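V-type ATPase 116 kDa subunit (PDB 3RRK) probably forms, through this cytoplasmic N-terminal domain of subunit I, a stator part of a rotary proton-transporting V-type ATPase that meets its ATPase portion. Local coordinates at residues L178-L183 with L187-V192; L17-P22 with R27-E32; R102-R107 with A250-E255; Q123-F128 with G217-M222; E170-R175 with E199-S204. All blocks are in the same frame, centred on the assembly; numbering follows the deposited sequence.

Interaction 1. Residues L178-L183 with L187-V192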
# COMPACT_ATOMS: atom_id res chain seq x y z
N LEU A 178 32.96 24.33 -19.13
CA LEU A 178 31.94 23.39 -19.56
C LEU A 178 32.58 22.09 -20.03
O LEU A 178 33.23 22.06 -21.07
CB LEU A 178 31.06 24.01 -20.64
CG LEU A 178 29.91 23.12 -21.12
CD1 LEU A 178 29.04 22.60 -19.95
CD2 LEU A 178 29.07 23.88 -22.15
N GLU A 179 32.41 21.03 -19.26
CA GLU A 179 32.94 19.74 -19.63
C GLU A 179 31.83 18.71 -19.59
O GLU A 179 30.81 18.91 -18.92
CB GLU A 179 34.07 19.35 -18.68
CG GLU A 179 35.30 20.25 -18.79
CD GLU A 179 35.89 20.28 -20.20
OE1 GLU A 179 36.16 19.20 -20.75
OE2 GLU A 179 36.06 21.39 -20.76
N ALA A 180 32.00 17.61 -20.31
CA ALA A 180 30.93 16.65 -20.46
C ALA A 180 31.46 15.25 -20.69
O ALA A 180 32.55 15.06 -21.25
CB ALA A 180 30.03 17.05 -21.60
N GLU A 181 30.69 14.26 -20.24
CA GLU A 181 31.05 12.87 -20.41
C GLU A 181 29.89 12.16 -21.07
O GLU A 181 28.73 12.46 -20.78
CB GLU A 181 31.40 12.20 -19.08
CG GLU A 181 32.83 12.43 -18.63
CD GLU A 181 33.84 12.01 -19.68
OE1 GLU A 181 33.63 10.95 -20.31
OE2 GLU A 181 34.84 12.74 -19.88
N PRO A 182 30.19 11.23 -21.97
CA PRO A 182 29.17 10.48 -22.70
C PRO A 182 28.45 9.47 -21.82
O PRO A 182 29.07 8.69 -21.08
CB PRO A 182 29.98 9.75 -23.78
CG PRO A 182 31.32 9.56 -23.16
CD PRO A 182 31.56 10.78 -22.31
N LEU A 183 27.13 9.50 -21.88
CA LEU A 183 26.31 8.47 -21.27
C LEU A 183 25.91 7.53 -22.39
O LEU A 183 26.32 7.73 -23.54
CB LEU A 183 25.09 9.10 -20.61
CG LEU A 183 25.03 9.00 -19.09
CD1 LEU A 183 26.41 8.98 -18.49
CD2 LEU A 183 24.21 10.15 -18.52
N LEU A 187 24.47 13.00 -22.70
CA LEU A 187 25.77 13.42 -22.21
C LEU A 187 25.61 14.03 -20.83
O LEU A 187 24.76 14.89 -20.63
CB LEU A 187 26.37 14.46 -23.15
CG LEU A 187 26.67 14.04 -24.58
CD1 LEU A 187 27.07 15.25 -25.39
CD2 LEU A 187 27.76 12.98 -24.60
N ALA A 188 26.42 13.58 -19.87
CA ALA A 188 26.47 14.20 -18.56
C ALA A 188 27.40 15.41 -18.64
O ALA A 188 28.59 15.27 -18.91
CB ALA A 188 26.96 13.22 -17.53
N ALA A 189 26.84 16.60 -18.45
CA ALA A 189 27.62 17.82 -18.54
C ALA A 189 27.68 18.50 -17.19
O ALA A 189 26.84 18.26 -16.33
CB ALA A 189 27.01 18.75 -19.56
N LEU A 190 28.69 19.34 -17.01
CA LEU A 190 28.83 20.10 -15.79
C LEU A 190 29.33 21.50 -16.14
O LEU A 190 30.23 21.64 -16.97
CB LEU A 190 29.81 19.40 -14.86
CG LEU A 190 30.09 20.08 -13.51
CD1 LEU A 190 29.01 19.71 -12.52
CD2 LEU A 190 31.46 19.68 -12.99
N VAL A 191 28.73 22.52 -15.54
CA VAL A 191 29.25 23.87 -15.68
C VAL A 191 29.79 24.32 -14.35
O VAL A 191 29.25 23.98 -13.30
CB VAL A 191 28.17 24.88 -16.08
CG1 VAL A 191 28.84 26.18 -16.56
CG2 VAL A 191 27.31 24.30 -17.15
N VAL A 192 30.86 25.11 -14.41
CA VAL A 192 31.52 25.66 -13.25
C VAL A 192 31.71 27.16 -13.42
O VAL A 192 32.18 27.63 -14.46
CB VAL A 192 32.88 25.01 -13.03
CG1 VAL A 192 33.55 25.57 -11.78
CG2 VAL A 192 32.71 23.49 -12.95
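Residues 178-182 and 187-192 run antiparallel, with 161° between their directions and axes approaching to 4.5 Å; Glu179-Leu190 and Glu181-Ala188 are the hydrogen-bonded pairs, and Leu178-Val191, Ala180-Ala189 and Pro182-Leu187 the non-hydrogen-bonded ones. Each hydrogen-bonded pair is closed in both directions, as between Leu190 N and Glu179 O at 2.9 Å and between Glu179 N and Leu190 O at 3.2 Å. Leu178, Ala180 and Pro182 share one face of the sheet with Leu187, Ala189 and Val191. Leu178 has CG anti to its backbone N (chi1 -178°), which brings CD1 across the strand gap at an oblique angle to Val191 CG2, 3.7 Å away. Next along, the methyls Ala180 CB and Ala189 CB stand side by side, 4.0 Å apart. Leu187 CD2 lies against the CA-CB side of Pro182, 4.0 Å from Pro182 CB. The two strands form a beta hairpin, and 177-182 is an outer strand of a three-stranded antiparallel sheet in which 187-194 is the middle one, bonded on its other side to 148-155. Helix 158-172 covers the face of Leu178, Ala180 and Val191, with Leu161 on Ala180, Val164 on Leu178 and Leu168 on Val191. The other face meets helix 94-138: Leu135 touches Ala188, and Leu138 touches Leu190 and Glu181. The carboxylates of Glu179 and Glu181 both lead away from the neighbouring strand. Just past the strand end, Leu183 CD2 comes within 4.2 Å of Ala188 CB.

Interaction 2. Residues L17-P22 with R27-E32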
# COMPACT_ATOMS: atom_id res chain seq x y z
N LEU A 17 -35.48 -16.67 14.60
CA LEU A 17 -34.78 -16.23 13.39
C LEU A 17 -35.32 -14.89 12.93
O LEU A 17 -36.52 -14.64 12.97
CB LEU A 17 -34.90 -17.25 12.25
CG LEU A 17 -34.27 -16.74 10.93
CD1 LEU A 17 -32.73 -16.97 10.87
CD2 LEU A 17 -34.96 -17.34 9.72
N ILE A 18 -34.42 -14.01 12.51
CA ILE A 18 -34.83 -12.71 12.02
C ILE A 18 -34.15 -12.50 10.69
O ILE A 18 -32.94 -12.66 10.58
CB ILE A 18 -34.46 -11.60 13.01
CG1 ILE A 18 -34.99 -11.94 14.40
CG2 ILE A 18 -35.03 -10.28 12.56
CD1 ILE A 18 -33.99 -11.68 15.49
N VAL A 19 -34.93 -12.17 9.68
CA VAL A 19 -34.42 -12.06 8.34
C VAL A 19 -34.89 -10.77 7.70
O VAL A 19 -36.03 -10.35 7.91
CB VAL A 19 -34.92 -13.21 7.47
CG1 VAL A 19 -34.22 -13.19 6.12
CG2 VAL A 19 -34.69 -14.53 8.18
N ALA A 20 -34.02 -10.13 6.93
CA ALA A 20 -34.40 -8.94 6.21
C ALA A 20 -33.87 -9.00 4.77
O ALA A 20 -32.89 -9.69 4.50
CB ALA A 20 -33.91 -7.69 6.93
N GLY A 21 -34.53 -8.29 3.87
CA GLY A 21 -34.09 -8.24 2.49
C GLY A 21 -34.75 -7.09 1.75
O GLY A 21 -35.33 -6.19 2.37
N PRO A 22 -34.64 -7.10 0.43
CA PRO A 22 -35.38 -6.13 -0.37
C PRO A 22 -36.86 -6.46 -0.30
O PRO A 22 -37.21 -7.60 -0.01
CB PRO A 22 -34.86 -6.37 -1.79
CG PRO A 22 -34.33 -7.78 -1.78
CD PRO A 22 -33.82 -8.02 -0.39
N ARG A 27 -41.95 -12.11 -0.82
CA ARG A 27 -42.68 -13.35 -1.08
C ARG A 27 -41.81 -14.58 -1.28
O ARG A 27 -42.12 -15.66 -0.76
CB ARG A 27 -43.60 -13.19 -2.31
CG ARG A 27 -44.84 -12.34 -2.10
CD ARG A 27 -45.51 -12.05 -3.43
NE ARG A 27 -44.52 -11.70 -4.44
CZ ARG A 27 -44.80 -11.30 -5.67
NH1 ARG A 27 -46.07 -11.20 -6.06
NH2 ARG A 27 -43.81 -11.01 -6.51
N GLU A 28 -40.75 -14.44 -2.06
CA GLU A 28 -39.83 -15.54 -2.33
C GLU A 28 -39.06 -15.87 -1.06
O GLU A 28 -38.65 -17.01 -0.83
CB GLU A 28 -38.86 -15.17 -3.45
CG GLU A 28 -39.53 -14.75 -4.76
CD GLU A 28 -40.26 -13.41 -4.68
OE1 GLU A 28 -39.82 -12.54 -3.89
OE2 GLU A 28 -41.26 -13.23 -5.40
N LEU A 29 -38.86 -14.84 -0.23
CA LEU A 29 -38.23 -14.99 1.06
C LEU A 29 -39.12 -15.80 1.98
O LEU A 29 -38.73 -16.88 2.46
CB LEU A 29 -37.98 -13.61 1.67
CG LEU A 29 -37.12 -13.50 2.93
CD1 LEU A 29 -35.92 -14.43 2.81
CD2 LEU A 29 -36.70 -12.04 3.17
N LEU A 30 -40.33 -15.28 2.21
CA LEU A 30 -41.37 -16.00 2.95
C LEU A 30 -41.49 -17.46 2.51
O LEU A 30 -41.48 -18.37 3.34
CB LEU A 30 -42.73 -15.30 2.79
CG LEU A 30 -43.91 -16.04 3.44
CD1 LEU A 30 -43.73 -16.07 4.93
CD2 LEU A 30 -45.26 -15.41 3.10
N ALA A 31 -41.62 -17.67 1.21
CA ALA A 31 -41.76 -19.01 0.65
C ALA A 31 -40.61 -19.91 1.07
O ALA A 31 -40.81 -21.02 1.57
CB ALA A 31 -41.84 -18.93 -0.86
N GLU A 32 -39.39 -19.42 0.85
CA GLU A 32 -38.19 -20.21 1.09
C GLU A 32 -38.01 -20.56 2.57
O GLU A 32 -37.57 -21.66 2.90
CB GLU A 32 -36.97 -19.45 0.55
CG GLU A 32 -35.75 -20.33 0.30
CD GLU A 32 -35.97 -21.40 -0.76
OE1 GLU A 32 -37.09 -21.49 -1.32
OE2 GLU A 32 -35.02 -22.16 -1.03
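Val19 and Leu29 make the compact part of this contact, a small patch of branched side chains between strand 15-21 and helix 26-36. Val19 CG1 faces the fork of Leu29, lying 3.9 Å from CD1 and 4.0 Å from CD2, so one methyl engages both branches. That engagement follows from the torsions: a chi1 of -170° swings the Leu29 fork opposite its main-chain nitrogen and sends it to the strand, and Val19 CG1 is placed likewise on its own residue. Beyond the valine, Leu29 CD2 rests beside the main chain, 4.4 Å from the N of Gly21, a residue without a side chain. The helix lies on the sheet at 152° to the strand direction, with 9.8 Å between the short axes. Strand, helix and the strand 41-44 that follows are the first half of a ferredoxin-like fold, whose sheet also takes in 287-293 and 310-313; Gln311 and Arg309 touch Val19 too. Away from the strand the helix is far looser: Arg27, Glu28 and Ala31 are exposed and make no contact with the strand segment. There Arg27 NH2 and Glu28 OE2 form a long salt bridge of 3.6 Å with each other.

Interaction 3. Residues R102-R107 with A250-E255; sequences RPVASR and ARLSRE
Val104 and Arg107 pack against Leu252 and Glu255 in an antiparallel helix-helix contact, part apolar and part ionic, in the long helical arm of the domain. The short axes of 102-107 and 250-255 stand 11.4 Å apart with 154° between their directions, so helices 94-138 and 224-281 run roughly antiparallel here. Helix 56-79 lies against both, its Gln71 and Ser75 touching Ala105 and its Val79 touching Ser253, which makes this part of the arm a three-helix bundle. Leu252 is the central residue of the contact, and its side chain reaches between Val104 and Arg107. Its CD1 sits over one face of the Arg107 guanidinium, displaced toward the rim, while the same methyl lies 4.2 Å from Val104 CG1. A bend at chi3 (69°) brings the Arg107 guanidinium over Leu252, the two side chains crossing at a slant. At the guanidinium edge, near its plane, Glu255 OE1 takes a weak hydrogen bond from Arg107 NH2 at 3.4 Å, as part of a salt bridge. The carboxylate is turned 67° from the guanidinium plane, so the two groups do not form a flat, two-pronged pair. With an alanine in place of Arg107, Leu252 CD1 would probably lose the lid over it and Glu255 would be left without this ionic mate. Val104 also touches Ser256 and Leu260, one and two turns beyond Leu252, which extends the packing along helix 224-281. Leu252 CD2, the other branch, lies 4.0 Å from the carbonyl oxygen Val104 O.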
# COMPACT_ATOMS: atom_id res chain seq x y z
N ARG A 102 -1.03 -9.83 16.10
CA ARG A 102 -0.28 -8.60 16.37
C ARG A 102 1.21 -8.71 16.03
O ARG A 102 1.75 -7.87 15.31
CB ARG A 102 -0.46 -8.13 17.81
CG ARG A 102 -1.41 -6.96 17.94
CD ARG A 102 -0.68 -5.64 17.82
NE ARG A 102 0.17 -5.54 16.64
CZ ARG A 102 -0.17 -4.97 15.49
NH1 ARG A 102 0.69 -4.93 14.49
NH2 ARG A 102 -1.38 -4.44 15.33
N PRO A 103 1.88 -9.74 16.56
CA PRO A 103 3.31 -9.87 16.30
C PRO A 103 3.59 -10.03 14.82
O PRO A 103 4.54 -9.45 14.29
CB PRO A 103 3.67 -11.17 17.03
CG PRO A 103 2.57 -11.39 18.00
CD PRO A 103 1.36 -10.87 17.34
N VAL A 104 2.77 -10.85 14.16
CA VAL A 104 2.90 -11.11 12.74
C VAL A 104 2.65 -9.86 11.90
O VAL A 104 3.39 -9.58 10.96
CB VAL A 104 1.91 -12.21 12.31
CG1 VAL A 104 1.88 -12.34 10.79
CG2 VAL A 104 2.27 -13.53 12.97
N ALA A 105 1.61 -9.12 12.22
CA ALA A 105 1.31 -7.90 11.49
C ALA A 105 2.40 -6.82 11.67
O ALA A 105 2.75 -6.11 10.72
CB ALA A 105 -0.05 -7.36 11.91
N SER A 106 2.95 -6.71 12.88
CA SER A 106 4.04 -5.78 13.13
C SER A 106 5.30 -6.15 12.35
O SER A 106 5.95 -5.30 11.76
CB SER A 106 4.34 -5.69 14.62
OG SER A 106 3.37 -4.89 15.25
N ARG A 107 5.63 -7.43 12.34
CA ARG A 107 6.80 -7.86 11.60
C ARG A 107 6.60 -7.65 10.12
O ARG A 107 7.50 -7.23 9.42
CB ARG A 107 7.14 -9.32 11.88
CG ARG A 107 8.15 -9.50 13.00
CD ARG A 107 8.16 -10.95 13.47
NE ARG A 107 8.72 -11.86 12.47
CZ ARG A 107 8.29 -13.11 12.27
NH1 ARG A 107 7.26 -13.59 12.97
NH2 ARG A 107 8.87 -13.87 11.35
N ALA A 250 10.08 -14.58 3.58
CA ALA A 250 9.81 -15.99 3.31
C ALA A 250 9.52 -16.75 4.60
O ALA A 250 8.53 -17.45 4.71
CB ALA A 250 10.98 -16.64 2.58
N ARG A 251 10.39 -16.58 5.58
CA ARG A 251 10.21 -17.24 6.87
C ARG A 251 8.85 -16.88 7.49
O ARG A 251 8.20 -17.72 8.10
CB ARG A 251 11.36 -16.90 7.81
CG ARG A 251 11.24 -17.44 9.21
CD ARG A 251 12.50 -17.14 10.01
NE ARG A 251 13.69 -17.73 9.38
CZ ARG A 251 14.70 -17.03 8.88
NH1 ARG A 251 14.71 -15.70 8.93
NH2 ARG A 251 15.73 -17.67 8.32
N LEU A 252 8.41 -15.65 7.31
CA LEU A 252 7.13 -15.25 7.88
C LEU A 252 5.97 -15.92 7.13
O LEU A 252 4.95 -16.28 7.72
CB LEU A 252 7.00 -13.73 7.88
CG LEU A 252 5.77 -13.16 8.59
CD1 LEU A 252 5.77 -13.59 10.03
CD2 LEU A 252 5.71 -11.64 8.50
N SER A 253 6.13 -16.08 5.82
CA SER A 253 5.14 -16.77 5.01
C SER A 253 5.00 -18.25 5.43
O SER A 253 3.90 -18.75 5.68
CB SER A 253 5.54 -16.70 3.55
OG SER A 253 4.45 -17.08 2.72
N ARG A 254 6.12 -18.94 5.52
CA ARG A 254 6.08 -20.34 5.91
C ARG A 254 5.51 -20.51 7.32
O ARG A 254 4.74 -21.43 7.58
CB ARG A 254 7.47 -20.96 5.80
CG ARG A 254 8.03 -20.96 4.39
CD ARG A 254 9.26 -21.85 4.27
NE ARG A 254 10.35 -21.36 5.11
CZ ARG A 254 11.29 -20.51 4.71
NH1 ARG A 254 11.28 -20.05 3.46
NH2 ARG A 254 12.23 -20.11 5.55
N GLU A 255 5.87 -19.62 8.23
CA GLU A 255 5.44 -19.79 9.61
C GLU A 255 3.98 -19.40 9.82
O GLU A 255 3.29 -19.96 10.66
CB GLU A 255 6.30 -18.94 10.54
CG GLU A 255 7.75 -19.37 10.64
CD GLU A 255 8.59 -18.36 11.42
OE1 GLU A 255 8.14 -17.20 11.58
OE2 GLU A 255 9.70 -18.75 11.88

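Interaction 4. Residues Q123-F128 with G217-M222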
# COMPACT_ATOMS: atom_id res chain seq x y z
N GLN A 123 16.92 0.74 -7.46
CA GLN A 123 16.47 1.28 -8.74
C GLN A 123 16.99 2.69 -9.00
O GLN A 123 17.40 3.00 -10.12
CB GLN A 123 14.94 1.23 -8.84
CG GLN A 123 14.39 -0.18 -8.84
CD GLN A 123 12.88 -0.23 -8.66
OE1 GLN A 123 12.18 0.75 -8.93
NE2 GLN A 123 12.37 -1.37 -8.20
N THR A 124 16.97 3.53 -7.97
CA THR A 124 17.57 4.86 -8.05
C THR A 124 19.01 4.77 -8.52
O THR A 124 19.44 5.46 -9.45
CB THR A 124 17.60 5.53 -6.68
OG1 THR A 124 16.27 5.67 -6.18
CG2 THR A 124 18.23 6.89 -6.79
N ILE A 125 19.78 3.91 -7.86
CA ILE A 125 21.15 3.70 -8.24
C ILE A 125 21.25 3.19 -9.68
O ILE A 125 22.22 3.48 -10.37
CB ILE A 125 21.85 2.73 -7.26
CG1 ILE A 125 22.05 3.43 -5.91
CG2 ILE A 125 23.16 2.24 -7.83
CD1 ILE A 125 22.43 2.50 -4.78
N GLU A 126 20.25 2.44 -10.13
CA GLU A 126 20.24 1.92 -11.50
C GLU A 126 20.06 3.04 -12.52
O GLU A 126 20.70 3.07 -13.56
CB GLU A 126 19.10 0.92 -11.70
CG GLU A 126 19.34 -0.44 -11.11
CD GLU A 126 18.47 -1.49 -11.77
OE1 GLU A 126 18.31 -1.43 -13.01
OE2 GLU A 126 17.94 -2.37 -11.05
N LEU A 127 19.16 3.95 -12.21
CA LEU A 127 18.89 5.08 -13.07
C LEU A 127 20.02 6.11 -13.06
O LEU A 127 20.53 6.48 -14.11
CB LEU A 127 17.57 5.72 -12.65
CG LEU A 127 16.37 4.97 -13.20
CD1 LEU A 127 15.09 5.50 -12.59
CD2 LEU A 127 16.35 5.10 -14.69
N PHE A 128 20.40 6.57 -11.86
CA PHE A 128 21.36 7.67 -11.73
C PHE A 128 22.83 7.27 -11.49
O PHE A 128 23.71 8.12 -11.45
CB PHE A 128 20.90 8.61 -10.63
CG PHE A 128 19.54 9.16 -10.85
CD1 PHE A 128 19.38 10.41 -11.42
CD2 PHE A 128 18.42 8.43 -10.49
CE1 PHE A 128 18.10 10.93 -11.62
CE2 PHE A 128 17.15 8.94 -10.70
CZ PHE A 128 16.99 10.19 -11.27
N GLY A 217 15.57 11.73 -3.62
CA GLY A 217 15.77 11.37 -2.23
C GLY A 217 16.92 12.09 -1.56
O GLY A 217 17.26 13.22 -1.92
N ALA A 218 17.52 11.42 -0.57
CA ALA A 218 18.64 11.98 0.17
C ALA A 218 19.74 12.54 -0.75
O ALA A 218 20.35 13.55 -0.43
CB ALA A 218 19.22 10.93 1.11
N TYR A 219 19.99 11.89 -1.88
CA TYR A 219 21.09 12.32 -2.76
C TYR A 219 20.97 13.76 -3.22
O TYR A 219 21.96 14.36 -3.62
CB TYR A 219 21.20 11.42 -3.99
CG TYR A 219 21.38 9.97 -3.66
CD1 TYR A 219 22.60 9.49 -3.21
CD2 TYR A 219 20.32 9.08 -3.76
CE1 TYR A 219 22.77 8.16 -2.87
CE2 TYR A 219 20.48 7.75 -3.43
CZ TYR A 219 21.70 7.30 -2.99
OH TYR A 219 21.86 5.98 -2.67
N GLY A 220 19.75 14.29 -3.21
CA GLY A 220 19.49 15.61 -3.76
C GLY A 220 20.34 16.68 -3.12
O GLY A 220 20.97 17.49 -3.81
N ALA A 221 20.39 16.65 -1.79
CA ALA A 221 21.06 17.67 -1.00
C ALA A 221 22.54 17.38 -0.73
O ALA A 221 23.09 17.80 0.29
CB ALA A 221 20.32 17.86 0.32
N MET A 222 23.19 16.66 -1.64
CA MET A 222 24.58 16.30 -1.43
C MET A 222 25.45 16.86 -2.52
O MET A 222 24.98 17.13 -3.62
CB MET A 222 24.78 14.79 -1.42
CG MET A 222 24.14 14.05 -0.27
SD MET A 222 24.51 12.28 -0.38
CE MET A 222 23.33 11.61 0.78
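Tyr219 brings the outer end of its ring against Thr124 and Ile125 of helix 94-138, approaching from the segment that precedes helix 224-281. Its CE2 lies 4.1 Å from Thr124 CG2, a methyl that comes in obliquely to the ring. The phenol oxygen meets the neighbouring residue: Tyr219 OH stands 4.1 Å from Ile125 CD1 and equally far from CG1, the isoleucine side chain crossing the tyrosine at about a right angle. Thr124 offers carbon to the ring because OG1 stays beside its own backbone N (chi1 -60°) and bonds back to Glu120 O, one turn earlier, leaving CG2 as the branch that faces Tyr219. On the other side of the contact, CG of Tyr219 is anti to its carbonyl carbon (chi1 -57°), which carries the ring off the turn toward the helix. The turn has its own backbone closures, with Gly220 N bonded to Gly217 O at 3.0 Å and Met222 N to Tyr219 O at 3.3 Å. In the fold, this segment leads from the distal lobe, after helix 198-206, into the long return helix. Arg230 and Met231 of that helix also touch Tyr219, and Arg234 touches Ile125, so the ring is wedged where the two arm helices and the connecting segment meet. Phe128, a turn along from Thr124, instead packs its ring on Phe215 and Pro216 of the same connection. Across the contact itself there is no hydrogen bond or ion pair; it therefore rests on van der Waals packing of Tyr219 against aliphatic carbon, and probably depends on shape more than on polar pairing.

Interaction 5. Residues E170-R175 with E199-S204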
# COMPACT_ATOMS: atom_id res chain seq x y z
N GLU A 170 28.44 33.79 -24.21
CA GLU A 170 27.73 35.02 -24.51
C GLU A 170 27.48 35.77 -23.21
O GLU A 170 27.44 37.00 -23.17
CB GLU A 170 26.39 34.69 -25.20
CG GLU A 170 25.88 35.75 -26.18
CD GLU A 170 24.66 35.29 -26.97
OE1 GLU A 170 24.45 34.06 -27.12
OE2 GLU A 170 23.90 36.16 -27.45
N ALA A 171 27.35 35.01 -22.13
CA ALA A 171 26.86 35.56 -20.87
C ALA A 171 27.98 35.77 -19.85
O ALA A 171 27.88 36.63 -18.98
CB ALA A 171 25.79 34.64 -20.29
N LEU A 172 29.04 34.98 -19.97
CA LEU A 172 30.10 34.97 -18.97
C LEU A 172 31.51 35.08 -19.56
O LEU A 172 32.50 35.02 -18.84
CB LEU A 172 30.00 33.70 -18.14
CG LEU A 172 28.75 33.57 -17.28
CD1 LEU A 172 28.56 32.14 -16.81
CD2 LEU A 172 28.82 34.55 -16.10
N ALA A 173 31.60 35.23 -20.88
CA ALA A 173 32.88 35.25 -21.57
C ALA A 173 33.68 33.98 -21.31
O ALA A 173 33.30 32.89 -21.74
CB ALA A 173 33.70 36.48 -21.16
N ASP A 174 34.78 34.14 -20.59
CA ASP A 174 35.70 33.04 -20.30
C ASP A 174 35.65 32.63 -18.83
O ASP A 174 36.53 31.91 -18.36
CB ASP A 174 37.13 33.43 -20.69
CG ASP A 174 37.47 34.88 -20.33
OD1 ASP A 174 36.81 35.46 -19.44
OD2 ASP A 174 38.42 35.44 -20.94
N ARG A 175 34.64 33.11 -18.11
CA ARG A 175 34.50 32.80 -16.68
C ARG A 175 33.57 31.61 -16.44
O ARG A 175 32.59 31.72 -15.69
CB ARG A 175 33.98 34.01 -15.90
CG ARG A 175 34.82 35.25 -16.00
CD ARG A 175 34.06 36.45 -15.48
NE ARG A 175 32.85 36.69 -16.26
CZ ARG A 175 32.02 37.71 -16.08
NH1 ARG A 175 32.27 38.61 -15.13
NH2 ARG A 175 30.95 37.85 -16.85
N GLU A 199 23.39 31.81 -10.96
CA GLU A 199 22.11 32.10 -11.60
C GLU A 199 22.21 32.55 -13.05
O GLU A 199 21.31 32.29 -13.84
CB GLU A 199 21.34 33.12 -10.76
CG GLU A 199 20.99 32.56 -9.40
CD GLU A 199 20.44 31.14 -9.50
OE1 GLU A 199 19.76 30.86 -10.52
OE2 GLU A 199 20.69 30.33 -8.58
N ALA A 200 23.30 33.20 -13.40
CA ALA A 200 23.50 33.63 -14.79
C ALA A 200 23.70 32.42 -15.67
O ALA A 200 23.32 32.41 -16.84
CB ALA A 200 24.72 34.56 -14.88
N ALA A 201 24.32 31.40 -15.10
CA ALA A 201 24.56 30.15 -15.80
C ALA A 201 23.25 29.36 -15.89
O ALA A 201 22.94 28.77 -16.93
CB ALA A 201 25.63 29.36 -15.07
N ARG A 202 22.50 29.35 -14.80
CA ARG A 202 21.21 28.67 -14.75
C ARG A 202 20.27 29.27 -15.80
O ARG A 202 19.61 28.55 -16.55
CB ARG A 202 20.61 28.78 -13.36
CG ARG A 202 19.50 27.79 -13.10
CD ARG A 202 18.91 27.93 -11.71
NE ARG A 202 19.94 27.85 -10.67
CZ ARG A 202 20.55 26.74 -10.29
NH1 ARG A 202 20.26 25.59 -10.88
NH2 ARG A 202 21.46 26.78 -9.32
N SER A 203 20.22 30.60 -15.85
CA SER A 203 19.44 31.30 -16.86
C SER A 203 19.80 30.88 -18.29
O SER A 203 18.93 30.75 -19.15
CB SER A 203 19.60 32.81 -16.70
OG SER A 203 19.26 33.48 -17.91
N SER A 204 21.08 30.67 -18.54
CA SER A 204 21.48 30.23 -19.86
C SER A 204 20.89 28.88 -20.19
O SER A 204 20.41 28.67 -21.30
CB SER A 204 22.99 30.19 -19.98
OG SER A 204 23.52 31.48 -19.72
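Leu172 supplies both apolar contacts with helix 198-206, one from each branch. Its CD2 reaches Ala200 CB at 4.3 Å, and its CD1 reaches Ala201 CB at 4.4 Å, so the fork spans two successive alanines. Val193 of strand 187-194 touches both Leu172 and Ala201. The segments thus join the C-terminal end of helix 158-172 to helix 198-206, both on one side of the distal lobe's three-stranded sheet, a beta-alpha-beta-beta-alpha arrangement resembling a ferredoxin-like fold without its fourth strand. A mixed contact lies alongside: Ala171 CB comes 3.9 Å from Ser204 OG, methyl against hydroxyl. The hydroxyl is turned into its own helix, donating to Ala200 O at 3.0 Å in the carbonyl plane; OG beside the backbone N (chi1 -59°) makes this bond possible. An alanine in place of Ser204 would probably leave Ala200 O without its side-chain donor and open a small gap beside the Ala171 methyl. Other polar bonds lie within each segment. Arg175 N closes the type II' turn on Leu172 O at 3.0 Å, and Arg175 NE adds a side-chain bond to Leu172 O at 3.1 Å from the opposite face of the carbonyl plane, while Arg175 NH1 pairs with Glu197. On the far side of the second helix, Arg202 makes weak bonds to Glu199 and a salt bridge to Glu212. No hydrogen bond or salt bridge crosses between the segments, so the two helices meet here by side-chain packing, and small alanines allow their backbones to come near, with Ala171 CA 7.2 Å from Ala200 CA.

Overall arrangement
From the N terminus, interaction 2 closes first, a short loop between strand 15-21 and helix 26-36 in the proximal lobe, in series with all the others. The chain then enters the helical arm, where interaction 3 ties helix 94-138 to helix 224-281 across 142 intervening residues. Inside that loop lies interaction 4, further along helix 94-138, which holds the connection leading out of the distal lobe. Interaction 5 is nested within it, and interaction 1, the hairpin, within interaction 5; no loops cross. Interactions 1 and 5 share the distal lobe, their centres 16 Å apart, whereas interactions 1 and 2 lie 77 Å apart between centres, at the two ends of the domain.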